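Local coordinates for esterase (Capnocytophaga ochracea, PDB 4W9R), which is of unknown function but belongs to the putative esterase family and may therefore hydrolyse ester bonds, at the interface of chains A and B. Residues are numbered along the deposited sequence; one frame, centred on the assembly and turned at random. Chains: chain A/B, Uncharacterized protein.

Contact 1: the interface of chains A and B. Residues chain A 45-46, 218, 221-222; chain B 56-57, 60.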
ATOM      1  N   THR A  45      -1.158 -12.795   4.528  1.00 35.46           N
ATOM      2  CA  THR A  45      -1.765 -11.493   4.264  1.00 34.69           C
ATOM      3  C   THR A  45      -0.757 -10.528   3.633  1.00 43.84           C
ATOM      4  O   THR A  45      -0.963 -10.041   2.520  1.00 53.65           O
ATOM      5  CB  THR A  45      -2.342 -10.856   5.544  1.00 35.85           C
ATOM      6  OG1 THR A  45      -1.338 -10.826   6.566  1.00 48.72           O
ATOM      7  CG2 THR A  45      -3.543 -11.646   6.039  1.00 29.50           C
ATOM      8  N   LEU A  46       0.314 -10.236   4.366  1.00 34.96           N
ATOM      9  CA  LEU A  46       1.265  -9.184   4.002  1.00 38.44           C
ATOM     10  C   LEU A  46       2.143  -9.420   2.763  1.00 36.80           C
ATOM     11  O   LEU A  46       2.763  -8.477   2.274  1.00 41.12           O
ATOM     12  CB  LEU A  46       2.189  -8.910   5.192  1.00 31.51           C
ATOM     13  CG  LEU A  46       1.542  -8.377   6.469  1.00 31.38           C
ATOM     14  CD1 LEU A  46       2.604  -8.098   7.520  1.00 31.82           C
ATOM     15  CD2 LEU A  46       0.735  -7.124   6.176  1.00 33.19           C
ATOM     16  N   ASN A 218      -6.101  -2.470   9.661  1.00 28.94           N
ATOM     17  CA  ASN A 218      -5.632  -3.061   8.413  1.00 28.53           C
ATOM     18  C   ASN A 218      -5.192  -2.013   7.398  1.00 38.61           C
ATOM     19  O   ASN A 218      -4.232  -2.223   6.654  1.00 30.69           O
ATOM     20  CB  ASN A 218      -6.718  -3.952   7.814  1.00 27.12           C
ATOM     21  CG  ASN A 218      -6.940  -5.215   8.621  1.00 37.31           C
ATOM     22  OD1 ASN A 218      -5.991  -5.809   9.132  1.00 36.70           O
ATOM     23  ND2 ASN A 218      -8.196  -5.627   8.746  1.00 40.02           N
ATOM     24  N   LYS A 221      -1.715  -0.685   8.510  1.00 18.07           N
ATOM     25  CA  LYS A 221      -0.610  -1.592   8.221  1.00 30.83           C
ATOM     26  C   LYS A 221      -0.113  -1.436   6.785  1.00 37.23           C
ATOM     27  O   LYS A 221       1.089  -1.499   6.531  1.00 36.83           O
ATOM     28  CB  LYS A 221      -1.024  -3.040   8.488  1.00 31.33           C
ATOM     29  CG  LYS A 221      -1.325  -3.328   9.951  1.00 31.42           C
ATOM     30  CD  LYS A 221      -1.348  -4.819  10.237  1.00 30.95           C
ATOM     31  CE  LYS A 221      -2.564  -5.490   9.629  1.00 26.66           C
ATOM     32  NZ  LYS A 221      -2.535  -6.965   9.839  1.00 33.44           N
ATOM     33  N   LEU A 222      -1.038  -1.228   5.851  1.00 33.55           N
ATOM     34  CA  LEU A 222      -0.672  -0.995   4.457  1.00 32.27           C
ATOM     35  C   LEU A 222       0.161   0.270   4.325  1.00 33.78           C
ATOM     36  O   LEU A 222       1.188   0.284   3.645  1.00 29.19           O
ATOM     37  CB  LEU A 222      -1.916  -0.887   3.575  1.00 25.02           C
ATOM     38  CG  LEU A 222      -2.684  -2.175   3.291  1.00 30.87           C
ATOM     39  CD1 LEU A 222      -3.853  -1.893   2.360  1.00 29.18           C
ATOM     40  CD2 LEU A 222      -1.762  -3.230   2.702  1.00 28.14           C
TER
ATOM     41  N   TYR B  56      -6.191  -7.863  -0.217  1.00 28.01           N
ATOM     42  CA  TYR B  56      -5.841  -7.705   1.187  1.00 29.09           C
ATOM     43  C   TYR B  56      -7.078  -7.405   2.028  1.00 32.61           C
ATOM     44  O   TYR B  56      -7.363  -8.102   3.001  1.00 36.00           O
ATOM     45  CB  TYR B  56      -4.799  -6.592   1.325  1.00 30.96           C
ATOM     46  CG  TYR B  56      -4.445  -6.179   2.736  1.00 22.91           C
ATOM     47  CD1 TYR B  56      -3.437  -6.826   3.440  1.00 25.73           C
ATOM     48  CD2 TYR B  56      -5.089  -5.111   3.348  1.00 25.22           C
ATOM     49  CE1 TYR B  56      -3.098  -6.434   4.721  1.00 24.35           C
ATOM     50  CE2 TYR B  56      -4.760  -4.715   4.628  1.00 25.15           C
ATOM     51  CZ  TYR B  56      -3.764  -5.378   5.309  1.00 33.25           C
ATOM     52  OH  TYR B  56      -3.438  -4.980   6.583  1.00 35.31           O
ATOM     53  N   TYR B  57      -7.814  -6.369   1.639  1.00 30.75           N
ATOM     54  CA  TYR B  57      -9.028  -5.975   2.342  1.00 30.05           C
ATOM     55  C   TYR B  57     -10.102  -7.057   2.285  1.00 40.06           C
ATOM     56  O   TYR B  57     -10.884  -7.215   3.222  1.00 43.95           O
ATOM     57  CB  TYR B  57      -9.574  -4.669   1.765  1.00 21.29           C
ATOM     58  CG  TYR B  57      -8.815  -3.439   2.206  1.00 21.83           C
ATOM     59  CD1 TYR B  57      -8.414  -3.285   3.527  1.00 22.65           C
ATOM     60  CD2 TYR B  57      -8.495  -2.433   1.302  1.00 18.45           C
ATOM     61  CE1 TYR B  57      -7.721  -2.161   3.938  1.00 22.22           C
ATOM     62  CE2 TYR B  57      -7.801  -1.305   1.703  1.00 27.46           C
ATOM     63  CZ  TYR B  57      -7.417  -1.175   3.023  1.00 30.61           C
ATOM     64  OH  TYR B  57      -6.727  -0.057   3.430  1.00 29.61           O
ATOM     65  N   PHE B  60      -9.610  -9.761   4.887  1.00 28.43           N
ATOM     66  CA  PHE B  60      -9.991  -9.309   6.222  1.00 29.80           C
ATOM     67  C   PHE B  60     -11.485  -9.016   6.309  1.00 34.20           C
ATOM     68  O   PHE B  60     -11.976  -8.552   7.339  1.00 34.55           O
ATOM     69  CB  PHE B  60      -9.189  -8.068   6.623  1.00 25.46           C
ATOM     70  CG  PHE B  60      -7.771  -8.363   7.017  1.00 32.03           C
ATOM     71  CD1 PHE B  60      -7.492  -9.025   8.203  1.00 31.72           C
ATOM     72  CD2 PHE B  60      -6.716  -7.971   6.211  1.00 35.84           C
ATOM     73  CE1 PHE B  60      -6.187  -9.297   8.573  1.00 29.47           C
ATOM     74  CE2 PHE B  60      -5.408  -8.240   6.577  1.00 38.98           C
ATOM     75  CZ  PHE B  60      -5.144  -8.903   7.758  1.00 29.84           C
TER
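B:Tyr56 reaches A:Leu222 and A:Asn218 because its CG stands anti to the backbone N (chi1 173°), which throws the phenol out from helix 43-59 toward helix 217-232 of chain A. In B:Phe60, CG instead lies beside the backbone N (chi1 -76°), and the ring is presented to A:Asn218. The chains are copies of one putative esterase, and this is part of a two-fold, helix-to-helix interface. A:Leu222 slides past B:Tyr56 in the opposite direction and sets CD2 over the middle of the ring, 3.7 Å from its centroid, a CH-pi contact that suits the branched, apolar end of a leucine. B:Phe60 CE2 lies against the opposite face, toward the rim, and clamps the phenol from within its own chain. The hydroxyl OH of B:Tyr56 donates to the backbone O of A:Asn218 at 2.9 Å, in the carbonyl plane and on a lone pair. A tyrosine thus supplies both an apolar face and a polar end. The amide of A:Asn218 stacks on B:Phe60, the planes 29° apart, with OD1 over the ring centre and ND2 toward CG. A:Thr45 reaches the far end of that ring, its methyl CG2 3.6 Å from CZ of B:Phe60.

Contact 2: the interface of chains A and B. Residues chain A 48-49, 52-53; chain B 48-49, 52-53.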
ATOM      1  N   GLU A  48       1.684 -10.265  -0.646  1.00 34.80           N
ATOM      2  CA  GLU A  48       1.355  -9.589  -1.898  1.00 26.63           C
ATOM      3  C   GLU A  48       1.495  -8.061  -1.826  1.00 39.46           C
ATOM      4  O   GLU A  48       2.030  -7.459  -2.759  1.00 46.72           O
ATOM      5  CB  GLU A  48      -0.060  -9.963  -2.354  1.00 41.61           C
ATOM      6  CG  GLU A  48      -0.240 -11.430  -2.707  1.00 60.50           C
ATOM      7  CD  GLU A  48      -1.633 -11.737  -3.227  1.00 82.91           C
ATOM      8  OE1 GLU A  48      -2.072 -12.900  -3.105  1.00 91.02           O
ATOM      9  OE2 GLU A  48      -2.287 -10.815  -3.761  1.00 86.66           O
ATOM     10  N   PRO A  49       1.016  -7.423  -0.737  1.00 44.30           N
ATOM     11  CA  PRO A  49       1.242  -5.973  -0.666  1.00 38.52           C
ATOM     12  C   PRO A  49       2.721  -5.592  -0.636  1.00 33.12           C
ATOM     13  O   PRO A  49       3.106  -4.629  -1.295  1.00 37.56           O
ATOM     14  CB  PRO A  49       0.557  -5.576   0.644  1.00 31.65           C
ATOM     15  CG  PRO A  49      -0.497  -6.600   0.833  1.00 34.36           C
ATOM     16  CD  PRO A  49       0.112  -7.877   0.338  1.00 34.05           C
ATOM     17  N   SER A  52       4.234  -6.152  -4.158  1.00 20.01           N
ATOM     18  CA  SER A  52       3.716  -5.183  -5.114  1.00 23.80           C
ATOM     19  C   SER A  52       4.325  -3.798  -4.895  1.00 29.00           C
ATOM     20  O   SER A  52       4.540  -3.051  -5.849  1.00 32.10           O
ATOM     21  CB  SER A  52       2.189  -5.104  -5.029  1.00 17.94           C
ATOM     22  OG  SER A  52       1.776  -4.581  -3.781  1.00 40.54           O
HETATM   23  N   MSE A  53       4.599  -3.457  -3.640  1.00 30.62           N
HETATM   24  CA  MSE A  53       5.137  -2.138  -3.323  1.00 33.26           C
HETATM   25  C   MSE A  53       6.643  -2.019  -3.581  1.00 36.02           C
HETATM   26  O   MSE A  53       7.124  -0.937  -3.920  1.00 37.08           O
HETATM   27  CB  MSE A  53       4.812  -1.771  -1.873  1.00 24.82           C
HETATM   28  CG  MSE A  53       3.323  -1.545  -1.636  1.00 34.93           C
HETATM   29 SE   MSE A  53       2.897  -0.744   0.090  1.00 62.35          SE
HETATM   30  CE  MSE A  53       1.401  -1.891   0.592  1.00 53.56           C
TER
ATOM     31  N   GLU B  48      -0.860  -3.277  -9.922  1.00 32.33           N
ATOM     32  CA  GLU B  48      -0.511  -4.291  -8.931  1.00 36.31           C
ATOM     33  C   GLU B  48      -0.725  -3.835  -7.479  1.00 34.00           C
ATOM     34  O   GLU B  48      -1.200  -4.623  -6.660  1.00 37.69           O
ATOM     35  CB  GLU B  48       0.935  -4.754  -9.130  1.00 41.84           C
ATOM     36  CG  GLU B  48       1.164  -5.507 -10.428  1.00 59.71           C
ATOM     37  CD  GLU B  48       2.547  -6.117 -10.510  1.00 86.38           C
ATOM     38  OE1 GLU B  48       3.237  -6.162  -9.470  1.00 90.42           O
ATOM     39  OE2 GLU B  48       2.945  -6.552 -11.611  1.00 99.81           O
ATOM     40  N   PRO B  49      -0.372  -2.577  -7.145  1.00 26.04           N
ATOM     41  CA  PRO B  49      -0.728  -2.136  -5.791  1.00 32.62           C
ATOM     42  C   PRO B  49      -2.235  -2.129  -5.529  1.00 29.58           C
ATOM     43  O   PRO B  49      -2.653  -2.501  -4.434  1.00 31.00           O
ATOM     44  CB  PRO B  49      -0.160  -0.716  -5.726  1.00 22.73           C
ATOM     45  CG  PRO B  49       0.989  -0.745  -6.659  1.00 26.84           C
ATOM     46  CD  PRO B  49       0.546  -1.623  -7.796  1.00 21.16           C
ATOM     47  N   SER B  52      -3.419  -5.870  -5.262  1.00 26.87           N
ATOM     48  CA  SER B  52      -2.944  -6.501  -4.035  1.00 24.64           C
ATOM     49  C   SER B  52      -3.699  -5.988  -2.809  1.00 30.54           C
ATOM     50  O   SER B  52      -3.937  -6.737  -1.863  1.00 41.00           O
ATOM     51  CB  SER B  52      -1.442  -6.275  -3.855  1.00 15.44           C
ATOM     52  OG  SER B  52      -1.160  -4.910  -3.604  1.00 40.81           O
HETATM   53  N   MSE B  53      -4.074  -4.712  -2.826  1.00 24.08           N
HETATM   54  CA  MSE B  53      -4.750  -4.118  -1.678  1.00 27.68           C
HETATM   55  C   MSE B  53      -6.240  -4.471  -1.609  1.00 32.55           C
HETATM   56  O   MSE B  53      -6.803  -4.540  -0.519  1.00 44.09           O
HETATM   57  CB  MSE B  53      -4.565  -2.597  -1.677  1.00 16.35           C
HETATM   58  CG  MSE B  53      -3.138  -2.157  -1.347  1.00 28.13           C
HETATM   59 SE   MSE B  53      -2.910  -0.223  -1.162  1.00 59.34          SE
HETATM   60  CE  MSE B  53      -0.980  -0.104  -1.418  1.00 60.16           C
TER
HETATM   61  O   HOH W   1       3.872  -3.299  -8.404  1.00 23.89           O
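A:Ser52 and B:Ser52 face each other across the two-fold axis, where the two copies of helix 43-59 cross. From A:Ser52, CB comes first: it lies 3.8 Å from the backbone O of B:Glu48 and approaches the hydroxyl of B:Ser52 as well. Next comes the tip, OG, held between the backbone N and the carbonyl carbon (chi1 66°), a rotamer that turns the hydroxyl back toward the preceding helical turn while keeping it on the interface. There A:Ser52 OG can donate to the backbone O of A:Glu48 (3.1 Å), tilted from that carbonyl's plane, or to the O of A:Pro49 (2.8 Å), above the plane of the A:Pro49 carbonyl. Across the axis A:Ser52 OG and B:Ser52 OG are hydrogen-bonded at 3.0 Å, and either may be the donor. Each hydroxyl has one proton, so these bonds must be shared or exchanged: when one serine donates across, its partner can give its own proton to a helix carbonyl. Serine suits the crossing because it is small enough for close helix approach and satisfies its own polarity. A water links A:Ser52 O to OE1 of B:Glu48, although that glutamate is poorly ordered. Beside the serines, the selenomethionines A:Met53 and B:Met53 cross at about a right angle, bringing their terminal methyls, CE to CE, within 3.6 Å.

Contact 3: the interface of chains A and B. Residues chain A 53, 56-57, 226; chain B 218-219, 222-223.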
HETATM    1  N   MSE A  53       4.599  -3.457  -3.640  1.00 30.62           N
HETATM    2  CA  MSE A  53       5.137  -2.138  -3.323  1.00 33.26           C
HETATM    3  C   MSE A  53       6.643  -2.019  -3.581  1.00 36.02           C
HETATM    4  O   MSE A  53       7.124  -0.937  -3.920  1.00 37.08           O
HETATM    5  CB  MSE A  53       4.812  -1.771  -1.873  1.00 24.82           C
HETATM    6  CG  MSE A  53       3.323  -1.545  -1.636  1.00 34.93           C
HETATM    7 SE   MSE A  53       2.897  -0.744   0.090  1.00 62.35          SE
HETATM    8  CE  MSE A  53       1.401  -1.891   0.592  1.00 53.56           C
ATOM      9  N   TYR A  56       6.696  -1.563  -7.214  1.00 30.06           N
ATOM     10  CA  TYR A  56       6.278  -0.185  -7.421  1.00 28.50           C
ATOM     11  C   TYR A  56       7.443   0.783  -7.244  1.00 30.99           C
ATOM     12  O   TYR A  56       7.740   1.582  -8.132  1.00 30.01           O
ATOM     13  CB  TYR A  56       5.142   0.141  -6.448  1.00 27.44           C
ATOM     14  CG  TYR A  56       4.660   1.573  -6.425  1.00 20.73           C
ATOM     15  CD1 TYR A  56       3.689   2.014  -7.312  1.00 15.32           C
ATOM     16  CD2 TYR A  56       5.140   2.470  -5.480  1.00 26.41           C
ATOM     17  CE1 TYR A  56       3.230   3.319  -7.277  1.00 19.65           C
ATOM     18  CE2 TYR A  56       4.690   3.774  -5.438  1.00 19.54           C
ATOM     19  CZ  TYR A  56       3.734   4.192  -6.336  1.00 27.10           C
ATOM     20  OH  TYR A  56       3.284   5.491  -6.293  1.00 36.62           O
ATOM     21  N   TYR A  57       8.111   0.691  -6.100  1.00 35.13           N
ATOM     22  CA  TYR A  57       9.225   1.577  -5.786  1.00 31.97           C
ATOM     23  C   TYR A  57      10.412   1.377  -6.726  1.00 38.79           C
ATOM     24  O   TYR A  57      11.125   2.329  -7.049  1.00 35.88           O
ATOM     25  CB  TYR A  57       9.663   1.371  -4.336  1.00 22.42           C
ATOM     26  CG  TYR A  57       8.777   2.068  -3.326  1.00 26.05           C
ATOM     27  CD1 TYR A  57       8.344   3.371  -3.536  1.00 19.82           C
ATOM     28  CD2 TYR A  57       8.374   1.423  -2.166  1.00 19.88           C
ATOM     29  CE1 TYR A  57       7.539   4.013  -2.618  1.00 17.58           C
ATOM     30  CE2 TYR A  57       7.566   2.058  -1.240  1.00 31.94           C
ATOM     31  CZ  TYR A  57       7.152   3.353  -1.471  1.00 30.76           C
ATOM     32  OH  TYR A  57       6.348   3.990  -0.554  1.00 34.18           O
ATOM     33  N   ALA A 226       4.270   1.043   3.213  1.00 24.96           N
ATOM     34  CA  ALA A 226       4.617   2.068   2.236  1.00 21.25           C
ATOM     35  C   ALA A 226       5.624   3.061   2.807  1.00 36.58           C
ATOM     36  O   ALA A 226       6.588   3.435   2.137  1.00 39.78           O
ATOM     37  CB  ALA A 226       3.366   2.792   1.763  1.00 15.81           C
TER
ATOM     38  N   ASN B 218       5.405   9.292  -4.589  1.00 26.82           N
ATOM     39  CA  ASN B 218       5.090   7.892  -4.849  1.00 29.76           C
ATOM     40  C   ASN B 218       4.651   7.138  -3.598  1.00 34.50           C
ATOM     41  O   ASN B 218       3.792   6.261  -3.666  1.00 38.05           O
ATOM     42  CB  ASN B 218       6.292   7.197  -5.487  1.00 20.72           C
ATOM     43  CG  ASN B 218       6.591   7.721  -6.877  1.00 28.08           C
ATOM     44  OD1 ASN B 218       5.682   8.078  -7.627  1.00 29.46           O
ATOM     45  ND2 ASN B 218       7.872   7.777  -7.227  1.00 28.51           N
ATOM     46  N   ALA B 219       5.236   7.487  -2.457  1.00 33.24           N
ATOM     47  CA  ALA B 219       4.855   6.873  -1.192  1.00 31.85           C
ATOM     48  C   ALA B 219       3.469   7.346  -0.765  1.00 34.39           C
ATOM     49  O   ALA B 219       2.712   6.603  -0.140  1.00 31.00           O
ATOM     50  CB  ALA B 219       5.879   7.188  -0.117  1.00 26.05           C
ATOM     51  N   LEU B 222       0.605   5.453  -2.727  1.00 27.77           N
ATOM     52  CA  LEU B 222       0.318   4.136  -2.167  1.00 23.50           C
ATOM     53  C   LEU B 222      -0.615   4.258  -0.973  1.00 26.58           C
ATOM     54  O   LEU B 222      -1.586   3.511  -0.852  1.00 30.97           O
ATOM     55  CB  LEU B 222       1.604   3.423  -1.746  1.00 19.51           C
ATOM     56  CG  LEU B 222       2.539   2.933  -2.849  1.00 25.17           C
ATOM     57  CD1 LEU B 222       3.718   2.190  -2.243  1.00 21.87           C
ATOM     58  CD2 LEU B 222       1.802   2.054  -3.850  1.00 17.50           C
ATOM     59  N   GLN B 223      -0.314   5.210  -0.096  1.00 27.38           N
ATOM     60  CA  GLN B 223      -1.132   5.438   1.087  1.00 34.11           C
ATOM     61  C   GLN B 223      -2.505   5.970   0.696  1.00 30.96           C
ATOM     62  O   GLN B 223      -3.490   5.742   1.398  1.00 38.68           O
ATOM     63  CB  GLN B 223      -0.433   6.406   2.041  1.00 30.22           C
ATOM     64  CG  GLN B 223       0.908   5.901   2.552  1.00 33.08           C
ATOM     65  CD  GLN B 223       1.592   6.893   3.469  1.00 35.17           C
ATOM     66  OE1 GLN B 223       1.059   7.256   4.519  1.00 42.29           O
ATOM     67  NE2 GLN B 223       2.777   7.344   3.074  1.00 30.82           N
TER
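The ring of A:Tyr56 carries B:Leu222 on one face, with CD2 above its centre at 3.6 Å from the centroid, while the backbone C of B:Asn218 lies at the edge, in plane. This arrangement of helix 43-59 against helix 217-232 joins two copies of a putative esterase. At the end of the ring, OH of A:Tyr56 donates to the backbone O of B:Asn218 at 2.8 Å, on a lone pair in the carbonyl plane, so the hydroxyl is satisfied while the ring packs on leucine. The neighbouring A:Tyr57 ring receives A:Tyr56 CD2 toward the rim of one face, and the two aromatics brace each other within chain A. B:Leu222 fits into the angle the two rings make: chi1 of -70° directs its isobutyl group at them, and chi2 of -177° then turns CD2 to A:Tyr56 and sets CD1 of B:Leu222 3.7 Å from CZ of A:Tyr57. CD1 of B:Leu222 also meets CG of A:Met53, a selenomethionine, at 3.8 Å; the long, flexible chain follows the shape of the leucine. The hydroxyl OH of A:Tyr57 donates within its chain to the backbone O of A:Ala226 at 2.8 Å, which ties helix 43-59 to helix 217-232 and steadies the tyrosine beside B:Ala219. Alanine, with its short side chain, allows close approach: A:Ala226 CB touches B:Leu222 CB and, at 4.0 Å, the side-chain CG of B:Gln223.

Contact 4: the interface of chains A and B. Residues chain A 62, 230, 237; chain B 216, 218-219.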
ATOM      1  N   GLU A  62      13.222   4.272  -6.857  1.00 29.74           N
ATOM      2  CA  GLU A  62      13.399   4.627  -5.454  1.00 24.88           C
ATOM      3  C   GLU A  62      13.873   3.436  -4.626  1.00 26.64           C
ATOM      4  O   GLU A  62      14.160   3.569  -3.437  1.00 32.12           O
ATOM      5  CB  GLU A  62      12.096   5.185  -4.883  1.00 22.70           C
ATOM      6  CG  GLU A  62      11.568   6.402  -5.630  1.00 22.45           C
ATOM      7  CD  GLU A  62      10.274   6.931  -5.042  1.00 40.92           C
ATOM      8  OE1 GLU A  62       9.758   6.314  -4.086  1.00 55.20           O
ATOM      9  OE2 GLU A  62       9.773   7.963  -5.536  1.00 35.52           O
ATOM     10  N   ASP A 230       9.735   3.373   2.037  1.00 28.63           N
ATOM     11  CA  ASP A 230      10.081   4.691   1.521  1.00 23.24           C
ATOM     12  C   ASP A 230      11.265   5.299   2.263  1.00 27.02           C
ATOM     13  O   ASP A 230      12.201   5.806   1.645  1.00 31.26           O
ATOM     14  CB  ASP A 230       8.877   5.631   1.611  1.00 26.58           C
ATOM     15  CG  ASP A 230       9.189   7.028   1.111  1.00 37.25           C
ATOM     16  OD1 ASP A 230       9.787   7.152   0.021  1.00 43.93           O
ATOM     17  OD2 ASP A 230       8.842   8.004   1.810  1.00 45.48           O
ATOM     18  N   LYS A 237      17.061   7.087  -3.675  1.00 23.68           N
ATOM     19  CA  LYS A 237      16.311   7.992  -4.544  1.00 23.53           C
ATOM     20  C   LYS A 237      17.212   8.902  -5.368  1.00 30.00           C
ATOM     21  O   LYS A 237      18.291   9.288  -4.918  1.00 41.37           O
ATOM     22  CB  LYS A 237      15.346   8.853  -3.723  1.00 20.01           C
ATOM     23  CG  LYS A 237      14.093   8.137  -3.256  1.00 24.78           C
ATOM     24  CD  LYS A 237      13.087   9.125  -2.687  1.00 20.34           C
ATOM     25  CE  LYS A 237      11.852   8.420  -2.152  1.00 18.81           C
ATOM     26  NZ  LYS A 237      12.180   7.521  -1.011  1.00 27.94           N
TER
ATOM     27  N   SER B 216       7.102  11.907   0.253  1.00 40.87           N
ATOM     28  CA  SER B 216       7.411  11.744  -1.160  1.00 30.63           C
ATOM     29  C   SER B 216       6.143  11.389  -1.927  1.00 34.15           C
ATOM     30  O   SER B 216       5.225  10.778  -1.376  1.00 36.72           O
ATOM     31  CB  SER B 216       8.478  10.669  -1.369  1.00 40.26           C
ATOM     32  OG  SER B 216       9.748  11.117  -0.928  1.00 53.53           O
ATOM     33  N   ASN B 218       5.405   9.292  -4.589  1.00 26.82           N
ATOM     34  CA  ASN B 218       5.090   7.892  -4.849  1.00 29.76           C
ATOM     35  C   ASN B 218       4.651   7.138  -3.598  1.00 34.50           C
ATOM     36  O   ASN B 218       3.792   6.261  -3.666  1.00 38.05           O
ATOM     37  CB  ASN B 218       6.292   7.197  -5.487  1.00 20.72           C
ATOM     38  CG  ASN B 218       6.591   7.721  -6.877  1.00 28.08           C
ATOM     39  OD1 ASN B 218       5.682   8.078  -7.627  1.00 29.46           O
ATOM     40  ND2 ASN B 218       7.872   7.777  -7.227  1.00 28.51           N
ATOM     41  N   ALA B 219       5.236   7.487  -2.457  1.00 33.24           N
ATOM     42  CA  ALA B 219       4.855   6.873  -1.192  1.00 31.85           C
ATOM     43  C   ALA B 219       3.469   7.346  -0.765  1.00 34.39           C
ATOM     44  O   ALA B 219       2.712   6.603  -0.140  1.00 31.00           O
ATOM     45  CB  ALA B 219       5.879   7.188  -0.117  1.00 26.05           C
TER
HETATM   46  O   HOH W   2       8.244  10.044  -4.862  1.00 20.05           O
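A:Glu62 and A:Asp230 meet the start of helix 217-232 of chain B in different ways, one through polar bonds and the other by packing. The closely packed part is A:Asp230 against B:Ala219: the carboxylate carbon CG of A:Asp230 lies 3.5 Å from the methyl CB of B:Ala219, so a small residue suits the place. A:Asp230 has CG anti to the backbone N (chi1 179°), which carries the carboxylate toward chain B. Behind it, A:Lys237 bends at its last torsion (chi4 63°), and its amine NZ forms a salt bridge with OD1 of A:Asp230 at 2.6 Å, approaching from above the carboxylate plane. This bond within chain A should offset the carboxylate charge beside the alanine. B:Ser216 makes the looser part of the packing, its OG 3.6 Å from CE of A:Lys237. The watery side lies at A:Glu62, whose extended chain crosses the amide of B:Asn218 obliquely. B:Asn218 ND2 donates to OE2 of A:Glu62 at 2.6 Å, reaching it from above the carboxylate plane, with the two planes 38° apart. A water held 2.7 Å from OE2 of A:Glu62 also bonds to the backbone N of B:Asn218, whose N-H points almost straight at it. The positive end of the helix dipole may favour a carboxylate there. In a dimer of this putative esterase, the site would anchor the amino end of one subunit's helix to the other subunit.

Across the interface, the contacts draw repeatedly on helices 43-59 and 217-232. Contact 2 lies about 10 Å from contact 1 and 9 Å from contact 3, measured between C-alpha centres, and it sits on the two-fold axis. Contacts 1 and 3 repeat the same tyrosine-leucine core with the chains exchanged, each with further residues of its own, about 15 Å apart. Contacts 2 and 3 share A:Met53, whereas contacts 3 and 4, 7 Å apart, share B:Asn218 and B:Ala219. The helix pair of each chain, with nearby loop residues, thus gives a self-complementary surface, consistent with a dimer, although the structure alone does not establish one in solution.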